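Local coordinates for protein enolase (alpha proteobacterium BAL199, PDB 3UGV) that probably catalyses a magnesium-dependent reaction that begins with abstraction of a proton next to a carboxylate, as in other members of the enolase superfamily, at residues H116-G119 and L123-I126; V297-M302 and S308-A313; G333-R338 and E358-S363; R44-T47 and T52-D55. All blocks are in the same frame, centred on the assembly; numbering follows the deposited sequence.

Contacts 1, 2 and 3 are buried, whereas contact 4 lies at the surface. Contacts 2 and 3 share the barrel domain and touch each other, since Trp310 and Phe301 pack on Val336 of helix 330-337; contact 1 reaches the same body through Met125 and Ile126, which lie against Met302. Contacts 1 and 4 both belong to the N-terminal domain, but their centres are about 29 Å apart. Chemistry follows place: a serine and a water bridge a loop to a helix in contact 1, rings and a proline pack in contact 2, a histidine grips a tyrosine hydroxyl in contact 3, and backbone bonds tie the hairpin of contact 4.

Contact 1: H116-G119 and L123-I126; sequences HFVG and LSMI
Ser124 reaches back from the first turn of helix 123-142 to the loop at Val118 and Gly119, within the alpha-helical part of the N-terminal capping domain of the enolase superfamily. Its CB points at the loop and lies 3.1 Å from Gly119 O. One bond further out, OG donates a hydrogen bond of 2.8 Å to that same Gly119 O, tilted 18° from the carbonyl plane. A chi1 of -50° sets OG beside the backbone N and anti to the carbonyl carbon, turning the hydroxyl toward the loop. OG also has an apolar neighbour, the methyl CG2 of Val118 at 3.8 Å; a short side chain with a donor suits this buried spot, reaching the Gly119 carbonyl in the limited room beside Val118. An alanine here is likely to leave Gly119 O without this donor and the loop less firmly tied to the helix. Gly119 has a positive phi of 94°, at which a beta carbon would collide with the carbonyl oxygen of Val118; having none, glycine suits the bend. Both touching loop residues and the serine are buried, and the subunit interface lies close by: Val118 packs on Ile126 of a second subunit, and Leu123 meets its own counterpart there. A water makes a second link beside the hydroxyl. Early in a helix, backbone N-H groups lack carbonyl partners from a preceding turn, and here Ser124 N donates a hydrogen bond to the water at 2.8 Å, while the water donates to Val118 O at 3.2 Å.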
loop_
_atom_site.group_PDB
_atom_site.type_symbol
_atom_site.label_atom_id
_atom_site.label_comp_id
_atom_site.label_asym_id
_atom_site.label_seq_id
_atom_site.Cartn_x
_atom_site.Cartn_y
_atom_site.Cartn_z
ATOM N N HIS F 116 3.479 -23.446 25.402
ATOM C CA HIS F 116 3.029 -22.907 24.110
ATOM C C HIS F 116 1.609 -23.350 23.694
ATOM O O HIS F 116 0.916 -22.618 22.997
ATOM C CB HIS F 116 4.052 -23.168 22.989
ATOM C CG HIS F 116 3.897 -24.496 22.307
ATOM N ND1 HIS F 116 4.413 -25.667 22.821
ATOM C CD2 HIS F 116 3.301 -24.832 21.137
ATOM C CE1 HIS F 116 4.132 -26.669 22.005
ATOM N NE2 HIS F 116 3.458 -26.189 20.976
ATOM N N PHE F 117 1.185 -24.534 24.127
ATOM C CA PHE F 117 -0.151 -25.054 23.827
ATOM C C PHE F 117 -1.253 -24.279 24.545
ATOM O O PHE F 117 -2.405 -24.289 24.111
ATOM C CB PHE F 117 -0.264 -26.529 24.220
ATOM C CG PHE F 117 0.347 -27.478 23.229
ATOM C CD1 PHE F 117 -0.068 -27.485 21.907
ATOM C CD2 PHE F 117 1.318 -28.386 23.625
ATOM C CE1 PHE F 117 0.484 -28.370 20.993
ATOM C CE2 PHE F 117 1.871 -29.272 22.719
ATOM C CZ PHE F 117 1.453 -29.264 21.399
ATOM N N VAL F 118 -0.916 -23.637 25.660
ATOM C CA VAL F 118 -1.870 -22.740 26.295
ATOM C C VAL F 118 -1.468 -21.282 26.068
ATOM O O VAL F 118 -1.778 -20.398 26.868
ATOM C CB VAL F 118 -2.125 -23.060 27.794
ATOM C CG1 VAL F 118 -2.806 -24.431 27.946
ATOM C CG2 VAL F 118 -0.842 -22.987 28.592
ATOM N N GLY F 119 -0.787 -21.041 24.950
ATOM C CA GLY F 119 -0.585 -19.688 24.470
ATOM C C GLY F 119 0.704 -19.040 24.917
ATOM O O GLY F 119 1.153 -19.258 26.043
ATOM N N LEU F 123 -1.133 -15.455 30.823
ATOM C CA LEU F 123 -0.578 -16.054 32.041
ATOM C C LEU F 123 0.736 -16.804 31.831
ATOM O O LEU F 123 1.595 -16.774 32.705
ATOM C CB LEU F 123 -1.606 -16.963 32.726
ATOM C CG LEU F 123 -2.830 -16.244 33.307
ATOM C CD1 LEU F 123 -4.008 -17.203 33.510
ATOM C CD2 LEU F 123 -2.476 -15.519 34.607
ATOM N N SER F 124 0.886 -17.465 30.681
ATOM C CA SER F 124 2.121 -18.196 30.357
ATOM C C SER F 124 3.334 -17.260 30.369
ATOM O O SER F 124 4.339 -17.524 31.024
ATOM C CB SER F 124 2.033 -18.860 28.974
ATOM O OG SER F 124 0.848 -19.607 28.799
ATOM N N MET F 125 3.215 -16.175 29.610
ATOM C CA MET F 125 4.242 -15.162 29.491
ATOM C C MET F 125 4.608 -14.602 30.875
ATOM O O MET F 125 5.782 -14.398 31.185
ATOM C CB MET F 125 3.740 -14.042 28.558
ATOM C CG MET F 125 4.715 -12.878 28.339
ATOM S SD MET F 125 6.334 -13.468 27.812
ATOM C CE MET F 125 6.492 -12.610 26.251
ATOM N N ILE F 126 3.591 -14.378 31.704
ATOM C CA ILE F 126 3.784 -13.782 33.023
ATOM C C ILE F 126 4.615 -14.647 33.983
ATOM O O ILE F 126 5.455 -14.128 34.727
ATOM C CB ILE F 126 2.441 -13.390 33.659
ATOM C CG1 ILE F 126 1.763 -12.325 32.793
ATOM C CG2 ILE F 126 2.654 -12.856 35.063
ATOM C CD1 ILE F 126 0.499 -11.772 33.371
HETATM O O HOH W 1 -1.212 -17.898 28.843
#

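Contact 2: V297-M302 and S308-A313; sequences VMPDFM and SGWMRA
Trp310 offers one face of its indole to Phe301, while Pro299 meets the same ring system at its six-membered end. The Phe301 and Trp310 planes are inclined by only 24°, but they are slid apart, with 5.0 Å between the centroids of the phenyl and the six-membered ring, so overlap is slight. CZ of Phe301 sits 3.5 Å above the indole plane, toward the rim, and Phe301 CE1 lies 3.5 Å from Trp310 CE3. Trp310 CG is anti to its own backbone N (chi1 174°), which throws the indole from helix 306-320 across to the segment following strand 296-297. There the proline side chain crosses the tryptophan at about a right angle, its CD 3.7 Å from Trp310 CZ3. Val336 of helix 330-337 packs on both aromatic residues, placing the cluster among the helices outside the barrel strands. Asp300, between the two apolar residues, turns away and caps the next short helix: OD1 accepts from Met302 N, while OD2 bonds to His327. Since the indole NE1 is hydrogen-bonded to Thr340 OG1, the buried tryptophan can meet its neighbours here through carbon alone, and the contact rests on shape and dispersion.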
loop_
_atom_site.group_PDB
_atom_site.type_symbol
_atom_site.label_atom_id
_atom_site.label_comp_id
_atom_site.label_asym_id
_atom_site.label_seq_id
_atom_site.Cartn_x
_atom_site.Cartn_y
_atom_site.Cartn_z
ATOM N N VAL F 297 6.004 3.769 22.928
ATOM C CA VAL F 297 5.663 2.481 23.552
ATOM C C VAL F 297 6.153 2.408 25.009
ATOM O O VAL F 297 7.138 3.040 25.363
ATOM C CB VAL F 297 6.260 1.293 22.740
ATOM C CG1 VAL F 297 5.772 1.332 21.302
ATOM C CG2 VAL F 297 7.780 1.347 22.750
ATOM N N MET F 298 5.485 1.629 25.850
ATOM C CA MET F 298 5.976 1.398 27.212
ATOM C C MET F 298 5.685 -0.025 27.686
ATOM O O MET F 298 4.666 -0.270 28.330
ATOM C CB MET F 298 5.383 2.417 28.212
ATOM C CG MET F 298 3.861 2.566 28.100
ATOM S SD MET F 298 3.147 3.751 29.286
ATOM C CE MET F 298 3.056 2.737 30.751
ATOM N N PRO F 299 6.589 -0.970 27.385
ATOM C CA PRO F 299 6.352 -2.366 27.780
ATOM C C PRO F 299 6.372 -2.577 29.295
ATOM O O PRO F 299 7.096 -1.902 30.029
ATOM C CB PRO F 299 7.514 -3.119 27.126
ATOM C CG PRO F 299 7.955 -2.233 26.029
ATOM C CD PRO F 299 7.789 -0.841 26.551
ATOM N N ASP F 300 5.546 -3.511 29.742
ATOM C CA ASP F 300 5.474 -3.943 31.122
ATOM C C ASP F 300 6.302 -5.225 31.235
ATOM O O ASP F 300 6.187 -6.099 30.375
ATOM C CB ASP F 300 4.009 -4.226 31.457
ATOM C CG ASP F 300 3.832 -4.847 32.822
ATOM O OD1 ASP F 300 4.103 -6.056 32.954
ATOM O OD2 ASP F 300 3.417 -4.133 33.761
ATOM N N PHE F 301 7.120 -5.350 32.283
ATOM C CA PHE F 301 8.083 -6.468 32.382
ATOM C C PHE F 301 7.495 -7.874 32.570
ATOM O O PHE F 301 8.104 -8.872 32.165
ATOM C CB PHE F 301 9.164 -6.172 33.432
ATOM C CG PHE F 301 10.030 -5.006 33.063
ATOM C CD1 PHE F 301 11.117 -5.176 32.218
ATOM C CD2 PHE F 301 9.723 -3.734 33.508
ATOM C CE1 PHE F 301 11.898 -4.102 31.847
ATOM C CE2 PHE F 301 10.502 -2.650 33.141
ATOM C CZ PHE F 301 11.586 -2.833 32.306
ATOM N N MET F 302 6.323 -7.974 33.182
ATOM C CA MET F 302 5.714 -9.289 33.285
ATOM C C MET F 302 5.092 -9.734 31.958
ATOM O O MET F 302 4.885 -10.927 31.745
ATOM C CB MET F 302 4.696 -9.359 34.421
ATOM C CG MET F 302 3.325 -8.896 34.041
ATOM S SD MET F 302 2.126 -9.175 35.358
ATOM C CE MET F 302 0.734 -8.222 34.746
ATOM N N SER F 308 14.835 -10.328 29.252
ATOM C CA SER F 308 15.086 -10.868 27.910
ATOM C C SER F 308 14.214 -10.222 26.854
ATOM O O SER F 308 14.720 -9.735 25.838
ATOM C CB SER F 308 14.849 -12.382 27.878
ATOM O OG SER F 308 15.802 -13.050 28.673
ATOM N N GLY F 309 12.900 -10.232 27.092
ATOM C CA GLY F 309 11.955 -9.590 26.189
ATOM C C GLY F 309 12.157 -8.094 26.037
ATOM O O GLY F 309 12.012 -7.562 24.938
ATOM N N TRP F 310 12.500 -7.404 27.126
ATOM C CA TRP F 310 12.732 -5.966 27.033
ATOM C C TRP F 310 13.883 -5.653 26.085
ATOM O O TRP F 310 13.785 -4.741 25.259
ATOM C CB TRP F 310 13.017 -5.347 28.400
ATOM C CG TRP F 310 13.389 -3.888 28.277
ATOM C CD1 TRP F 310 14.604 -3.386 27.939
ATOM C CD2 TRP F 310 12.521 -2.758 28.444
ATOM N NE1 TRP F 310 14.556 -2.019 27.900
ATOM C CE2 TRP F 310 13.288 -1.608 28.208
ATOM C CE3 TRP F 310 11.172 -2.612 28.783
ATOM C CZ2 TRP F 310 12.754 -0.319 28.301
ATOM C CZ3 TRP F 310 10.640 -1.336 28.868
ATOM C CH2 TRP F 310 11.432 -0.209 28.632
ATOM N N MET F 311 14.978 -6.402 26.201
ATOM C CA MET F 311 16.164 -6.100 25.398
ATOM C C MET F 311 15.880 -6.319 23.919
ATOM O O MET F 311 16.353 -5.568 23.071
ATOM C CB MET F 311 17.388 -6.921 25.845
ATOM C CG MET F 311 17.883 -6.641 27.285
ATOM S SD MET F 311 18.095 -4.901 27.721
ATOM C CE MET F 311 19.280 -4.368 26.498
ATOM N N ARG F 312 15.107 -7.354 23.613
ATOM C CA ARG F 312 14.716 -7.614 22.233
ATOM C C ARG F 312 13.818 -6.504 21.699
ATOM O O ARG F 312 13.956 -6.074 20.552
ATOM C CB ARG F 312 14.040 -8.979 22.123
ATOM C CG ARG F 312 15.048 -10.107 22.286
ATOM C CD ARG F 312 14.407 -11.467 22.400
ATOM N NE ARG F 312 15.337 -12.427 22.983
ATOM C CZ ARG F 312 15.173 -13.745 22.973
ATOM N NH1 ARG F 312 14.110 -14.286 22.387
ATOM N NH2 ARG F 312 16.078 -14.522 23.548
ATOM N N ALA F 313 12.919 -6.030 22.557
ATOM C CA ALA F 313 11.980 -4.990 22.195
ATOM C C ALA F 313 12.714 -3.671 22.056
ATOM O O ALA F 313 12.364 -2.858 21.204
ATOM C CB ALA F 313 10.861 -4.882 23.237
#

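Contact 3: G333-R338 and E358-S363; sequences GAHVMR and EPYALS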
loop_
_atom_site.group_PDB
_atom_site.type_symbol
_atom_site.label_atom_id
_atom_site.label_comp_id
_atom_site.label_asym_id
_atom_site.label_seq_id
_atom_site.Cartn_x
_atom_site.Cartn_y
_atom_site.Cartn_z
ATOM N N GLY F 333 13.298 -1.734 35.811
ATOM C CA GLY F 333 13.125 -0.617 34.900
ATOM C C GLY F 333 14.341 0.293 34.803
ATOM O O GLY F 333 14.880 0.528 33.713
ATOM N N ALA F 334 14.786 0.818 35.940
ATOM C CA ALA F 334 15.930 1.725 35.917
ATOM C C ALA F 334 17.189 1.045 35.354
ATOM O O ALA F 334 17.965 1.667 34.610
ATOM C CB ALA F 334 16.179 2.326 37.302
ATOM N N HIS F 335 17.379 -0.233 35.682
ATOM C CA HIS F 335 18.539 -0.965 35.166
ATOM C C HIS F 335 18.559 -1.041 33.642
ATOM O O HIS F 335 19.544 -0.636 33.030
ATOM C CB HIS F 335 18.657 -2.363 35.788
ATOM C CG HIS F 335 19.308 -2.366 37.137
ATOM N ND1 HIS F 335 20.676 -2.437 37.305
ATOM C CD2 HIS F 335 18.779 -2.299 38.382
ATOM C CE1 HIS F 335 20.961 -2.416 38.594
ATOM N NE2 HIS F 335 19.828 -2.331 39.269
ATOM N N VAL F 336 17.476 -1.535 33.030
ATOM C CA VAL F 336 17.460 -1.706 31.571
ATOM C C VAL F 336 17.384 -0.377 30.836
ATOM O O VAL F 336 17.860 -0.272 29.707
ATOM C CB VAL F 336 16.314 -2.632 31.052
ATOM C CG1 VAL F 336 16.465 -4.028 31.600
ATOM C CG2 VAL F 336 14.949 -2.059 31.409
ATOM N N MET F 337 16.790 0.638 31.465
ATOM C CA MET F 337 16.731 1.970 30.839
ATOM C C MET F 337 18.119 2.561 30.663
ATOM O O MET F 337 18.342 3.383 29.770
ATOM C CB MET F 337 15.833 2.942 31.619
ATOM C CG MET F 337 14.356 2.628 31.513
ATOM S SD MET F 337 13.690 3.105 29.913
ATOM C CE MET F 337 13.393 4.855 30.200
ATOM N N ARG F 338 19.051 2.128 31.513
ATOM C CA ARG F 338 20.447 2.562 31.424
ATOM C C ARG F 338 21.123 2.054 30.154
ATOM O O ARG F 338 22.107 2.628 29.713
ATOM C CB ARG F 338 21.248 2.119 32.657
ATOM C CG ARG F 338 20.905 2.869 33.946
ATOM C CD ARG F 338 21.299 4.339 33.878
ATOM N NE ARG F 338 22.731 4.510 33.644
ATOM C CZ ARG F 338 23.353 5.691 33.599
ATOM N NH1 ARG F 338 22.677 6.820 33.777
ATOM N NH2 ARG F 338 24.662 5.750 33.381
ATOM N N GLU F 358 15.582 -1.347 50.984
ATOM C CA GLU F 358 16.136 -0.109 50.478
ATOM C C GLU F 358 15.681 0.157 49.045
ATOM O O GLU F 358 16.386 -0.165 48.089
ATOM C CB GLU F 358 17.657 -0.174 50.550
ATOM C CG GLU F 358 18.355 1.171 50.619
ATOM C CD GLU F 358 19.812 1.029 51.037
ATOM O OE1 GLU F 358 20.703 1.455 50.272
ATOM O OE2 GLU F 358 20.062 0.484 52.136
ATOM N N PRO F 359 14.483 0.730 48.889
ATOM C CA PRO F 359 14.057 1.190 47.564
ATOM C C PRO F 359 15.039 2.226 47.026
ATOM O O PRO F 359 15.671 2.920 47.819
ATOM C CB PRO F 359 12.683 1.823 47.823
ATOM C CG PRO F 359 12.534 1.908 49.315
ATOM C CD PRO F 359 13.419 0.859 49.898
ATOM N N TYR F 360 15.179 2.305 45.706
ATOM C CA TYR F 360 16.149 3.197 45.068
ATOM C C TYR F 360 15.951 4.666 45.487
ATOM O O TYR F 360 14.838 5.096 45.779
ATOM C CB TYR F 360 16.054 3.063 43.538
ATOM C CG TYR F 360 16.545 1.744 42.970
ATOM C CD1 TYR F 360 16.846 0.678 43.797
ATOM C CD2 TYR F 360 16.717 1.573 41.589
ATOM C CE1 TYR F 360 17.292 -0.539 43.274
ATOM C CE2 TYR F 360 17.179 0.368 41.058
ATOM C CZ TYR F 360 17.464 -0.685 41.913
ATOM O OH TYR F 360 17.916 -1.895 41.417
ATOM N N ALA F 361 17.025 5.445 45.505
ATOM C CA ALA F 361 16.914 6.839 45.918
ATOM C C ALA F 361 16.490 7.736 44.765
ATOM O O ALA F 361 16.734 7.420 43.598
ATOM C CB ALA F 361 18.229 7.331 46.516
ATOM N N LEU F 362 15.864 8.863 45.107
ATOM C CA LEU F 362 15.386 9.830 44.125
ATOM C C LEU F 362 16.128 11.147 44.250
ATOM O O LEU F 362 16.283 11.659 45.357
ATOM C CB LEU F 362 13.896 10.090 44.330
ATOM C CG LEU F 362 12.917 8.985 43.915
ATOM C CD1 LEU F 362 11.583 9.165 44.612
ATOM C CD2 LEU F 362 12.738 8.990 42.411
ATOM N N SER F 363 16.577 11.696 43.120
ATOM C CA SER F 363 17.194 13.026 43.097
ATOM C C SER F 363 16.674 13.909 41.947
ATOM O O SER F 363 16.907 13.632 40.770
ATOM C CB SER F 363 18.718 12.911 43.041
ATOM O OG SER F 363 19.318 14.190 43.126
#
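Helix 330-337, one of the later helices of the C-terminal barrel domain of this enolase-superfamily protein, meets the chain leading into strand 361-363 through a histidine-tyrosine pair. His335 donates from NE2 to Tyr360 OH over 2.9 Å, and the hydroxyl oxygen lies only 5° out of the imidazole plane, where the N-H of a flat ring points. The two rings meet rim to rim, neither lying over the face of the other: their planes are turned 68° apart and their centroids stand 5.9 Å from each other. The reach comes from both sides. Tyr360 points its CB at the helix and extends a long, rigid ring across a gap between backbones that is 9.3 Å even at the nearest alpha carbons, Ala334 and Tyr360. His335 starts off to one side, and with chi1 at -82° its CG lies beside the backbone N, bringing NE2 round to the hydroxyl. Along the edge of the tyrosine ring, the small Ala334 lets it come close, Ala334 CB lying 4.4 Å from Tyr360 CE2, while Leu367 of strand 366-368 touches both residues. The buried polar atoms are well provided for. His335 ND1 is bonded to Cys148 N, so the imidazole is engaged at both nitrogens, which holds its orientation; ND1 accepting while NE2 donates is consistent with a neutral ring protonated on NE2. The tyrosine hydroxyl likewise has a second partner, Leu375 O, its stronger one. Next to the bonded nitrogen, the carbon CD2 of His335 lies 3.2 Å from Tyr360 OH.

Contact 4: R44-T47 and T52-D55; sequences RPVT and TIPD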
loop_
_atom_site.group_PDB
_atom_site.type_symbol
_atom_site.label_atom_id
_atom_site.label_comp_id
_atom_site.label_asym_id
_atom_site.label_seq_id
_atom_site.Cartn_x
_atom_site.Cartn_y
_atom_site.Cartn_z
ATOM N N ARG F 44 -2.260 5.306 48.504
ATOM C CA ARG F 44 -3.334 6.006 47.812
ATOM C C ARG F 44 -4.104 4.989 46.967
ATOM O O ARG F 44 -3.580 4.473 45.978
ATOM C CB ARG F 44 -2.766 7.131 46.933
ATOM C CG ARG F 44 -1.798 8.065 47.654
ATOM C CD ARG F 44 -1.142 9.056 46.695
ATOM N NE ARG F 44 -0.374 10.078 47.403
ATOM C CZ ARG F 44 0.920 9.977 47.708
ATOM N NH1 ARG F 44 1.617 8.898 47.369
ATOM N NH2 ARG F 44 1.520 10.962 48.356
ATOM N N PRO F 45 -5.350 4.685 47.360
ATOM C CA PRO F 45 -6.099 3.633 46.659
ATOM C C PRO F 45 -6.414 3.979 45.197
ATOM O O PRO F 45 -6.787 5.112 44.887
ATOM C CB PRO F 45 -7.390 3.516 47.479
ATOM C CG PRO F 45 -7.545 4.856 48.122
ATOM C CD PRO F 45 -6.142 5.308 48.432
ATOM N N VAL F 46 -6.251 2.997 44.313
ATOM C CA VAL F 46 -6.666 3.124 42.922
ATOM C C VAL F 46 -8.149 3.505 42.876
ATOM O O VAL F 46 -8.999 2.764 43.360
ATOM C CB VAL F 46 -6.455 1.799 42.149
ATOM C CG1 VAL F 46 -6.978 1.922 40.726
ATOM C CG2 VAL F 46 -4.978 1.373 42.169
ATOM N N THR F 47 -8.459 4.668 42.317
ATOM C CA THR F 47 -9.846 5.122 42.229
ATOM C C THR F 47 -10.249 5.335 40.770
ATOM O O THR F 47 -10.000 6.398 40.192
ATOM C CB THR F 47 -10.085 6.424 43.035
ATOM O OG1 THR F 47 -9.765 6.206 44.415
ATOM C CG2 THR F 47 -11.540 6.882 42.916
ATOM N N THR F 52 -12.917 0.941 43.358
ATOM C CA THR F 52 -11.790 1.467 44.123
ATOM C C THR F 52 -10.936 0.319 44.670
ATOM O O THR F 52 -11.333 -0.366 45.613
ATOM C CB THR F 52 -12.276 2.369 45.286
ATOM O OG1 THR F 52 -12.915 3.535 44.749
ATOM C CG2 THR F 52 -11.110 2.796 46.184
ATOM N N ILE F 53 -9.769 0.108 44.066
ATOM C CA ILE F 53 -8.888 -0.996 44.445
ATOM C C ILE F 53 -7.845 -0.544 45.465
ATOM O O ILE F 53 -6.972 0.259 45.143
ATOM C CB ILE F 53 -8.162 -1.600 43.218
ATOM C CG1 ILE F 53 -9.173 -2.121 42.198
ATOM C CG2 ILE F 53 -7.215 -2.715 43.651
ATOM C CD1 ILE F 53 -10.014 -1.040 41.537
ATOM N N PRO F 54 -7.937 -1.056 46.704
ATOM C CA PRO F 54 -7.018 -0.658 47.775
ATOM C C PRO F 54 -5.847 -1.625 47.918
ATOM O O PRO F 54 -4.822 -1.270 48.507
ATOM C CB PRO F 54 -7.904 -0.731 49.023
ATOM C CG PRO F 54 -9.001 -1.740 48.669
ATOM C CD PRO F 54 -8.929 -2.032 47.182
ATOM N N ASP F 55 -6.007 -2.830 47.381
ATOM C CA ASP F 55 -5.026 -3.896 47.549
ATOM C C ASP F 55 -4.079 -4.001 46.359
ATOM O O ASP F 55 -4.487 -3.848 45.207
ATOM C CB ASP F 55 -5.736 -5.234 47.758
ATOM C CG ASP F 55 -6.663 -5.216 48.950
ATOM O OD1 ASP F 55 -6.236 -4.753 50.029
ATOM O OD2 ASP F 55 -7.824 -5.654 48.802
#
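Val46 and Ile53 exchange two backbone hydrogen bonds. Ile53 N donates to Val46 O at 2.9 Å. The return bond, Val46 N to Ile53 O, spans 3.0 Å and is weak, with an angle of 124°. Val46 O has a further neighbour, Thr52 CA, at 3.2 Å in a CA-H...O contact. Pro45 and Pro54 have no N-H, and both cross-strand bonds here use the amides of Val46 and Ile53 instead, so prolines can flank this pair without removing either donor. These residues form the end of the beta hairpin of strands 30-47 and 52-65 in the N-terminal domain, running antiparallel at 165°, with Val46 and Ile53 the hydrogen-bonded pair and Thr47 and Thr52 the non-hydrogen-bonded one. The beta-branched Val46 and Ile53 suit an extended backbone and share one face, their CB atoms 4.0 Å apart, and Trp167 packs against the valine. On the face of the threonines, Thr47 OG1 donates to Pro45 O at 3.2 Å from well above the carbonyl plane, which its chi1 of -59° permits by holding OG1 beside the backbone N. A valine in its place would probably leave Pro45 O without this side-chain donor. The backbone of Thr47 is hydrogen-bonded to Leu168. The two threonine side chains run alongside each other in the same direction, Thr47 CG2 lying 4.1 Å from Thr52 OG1.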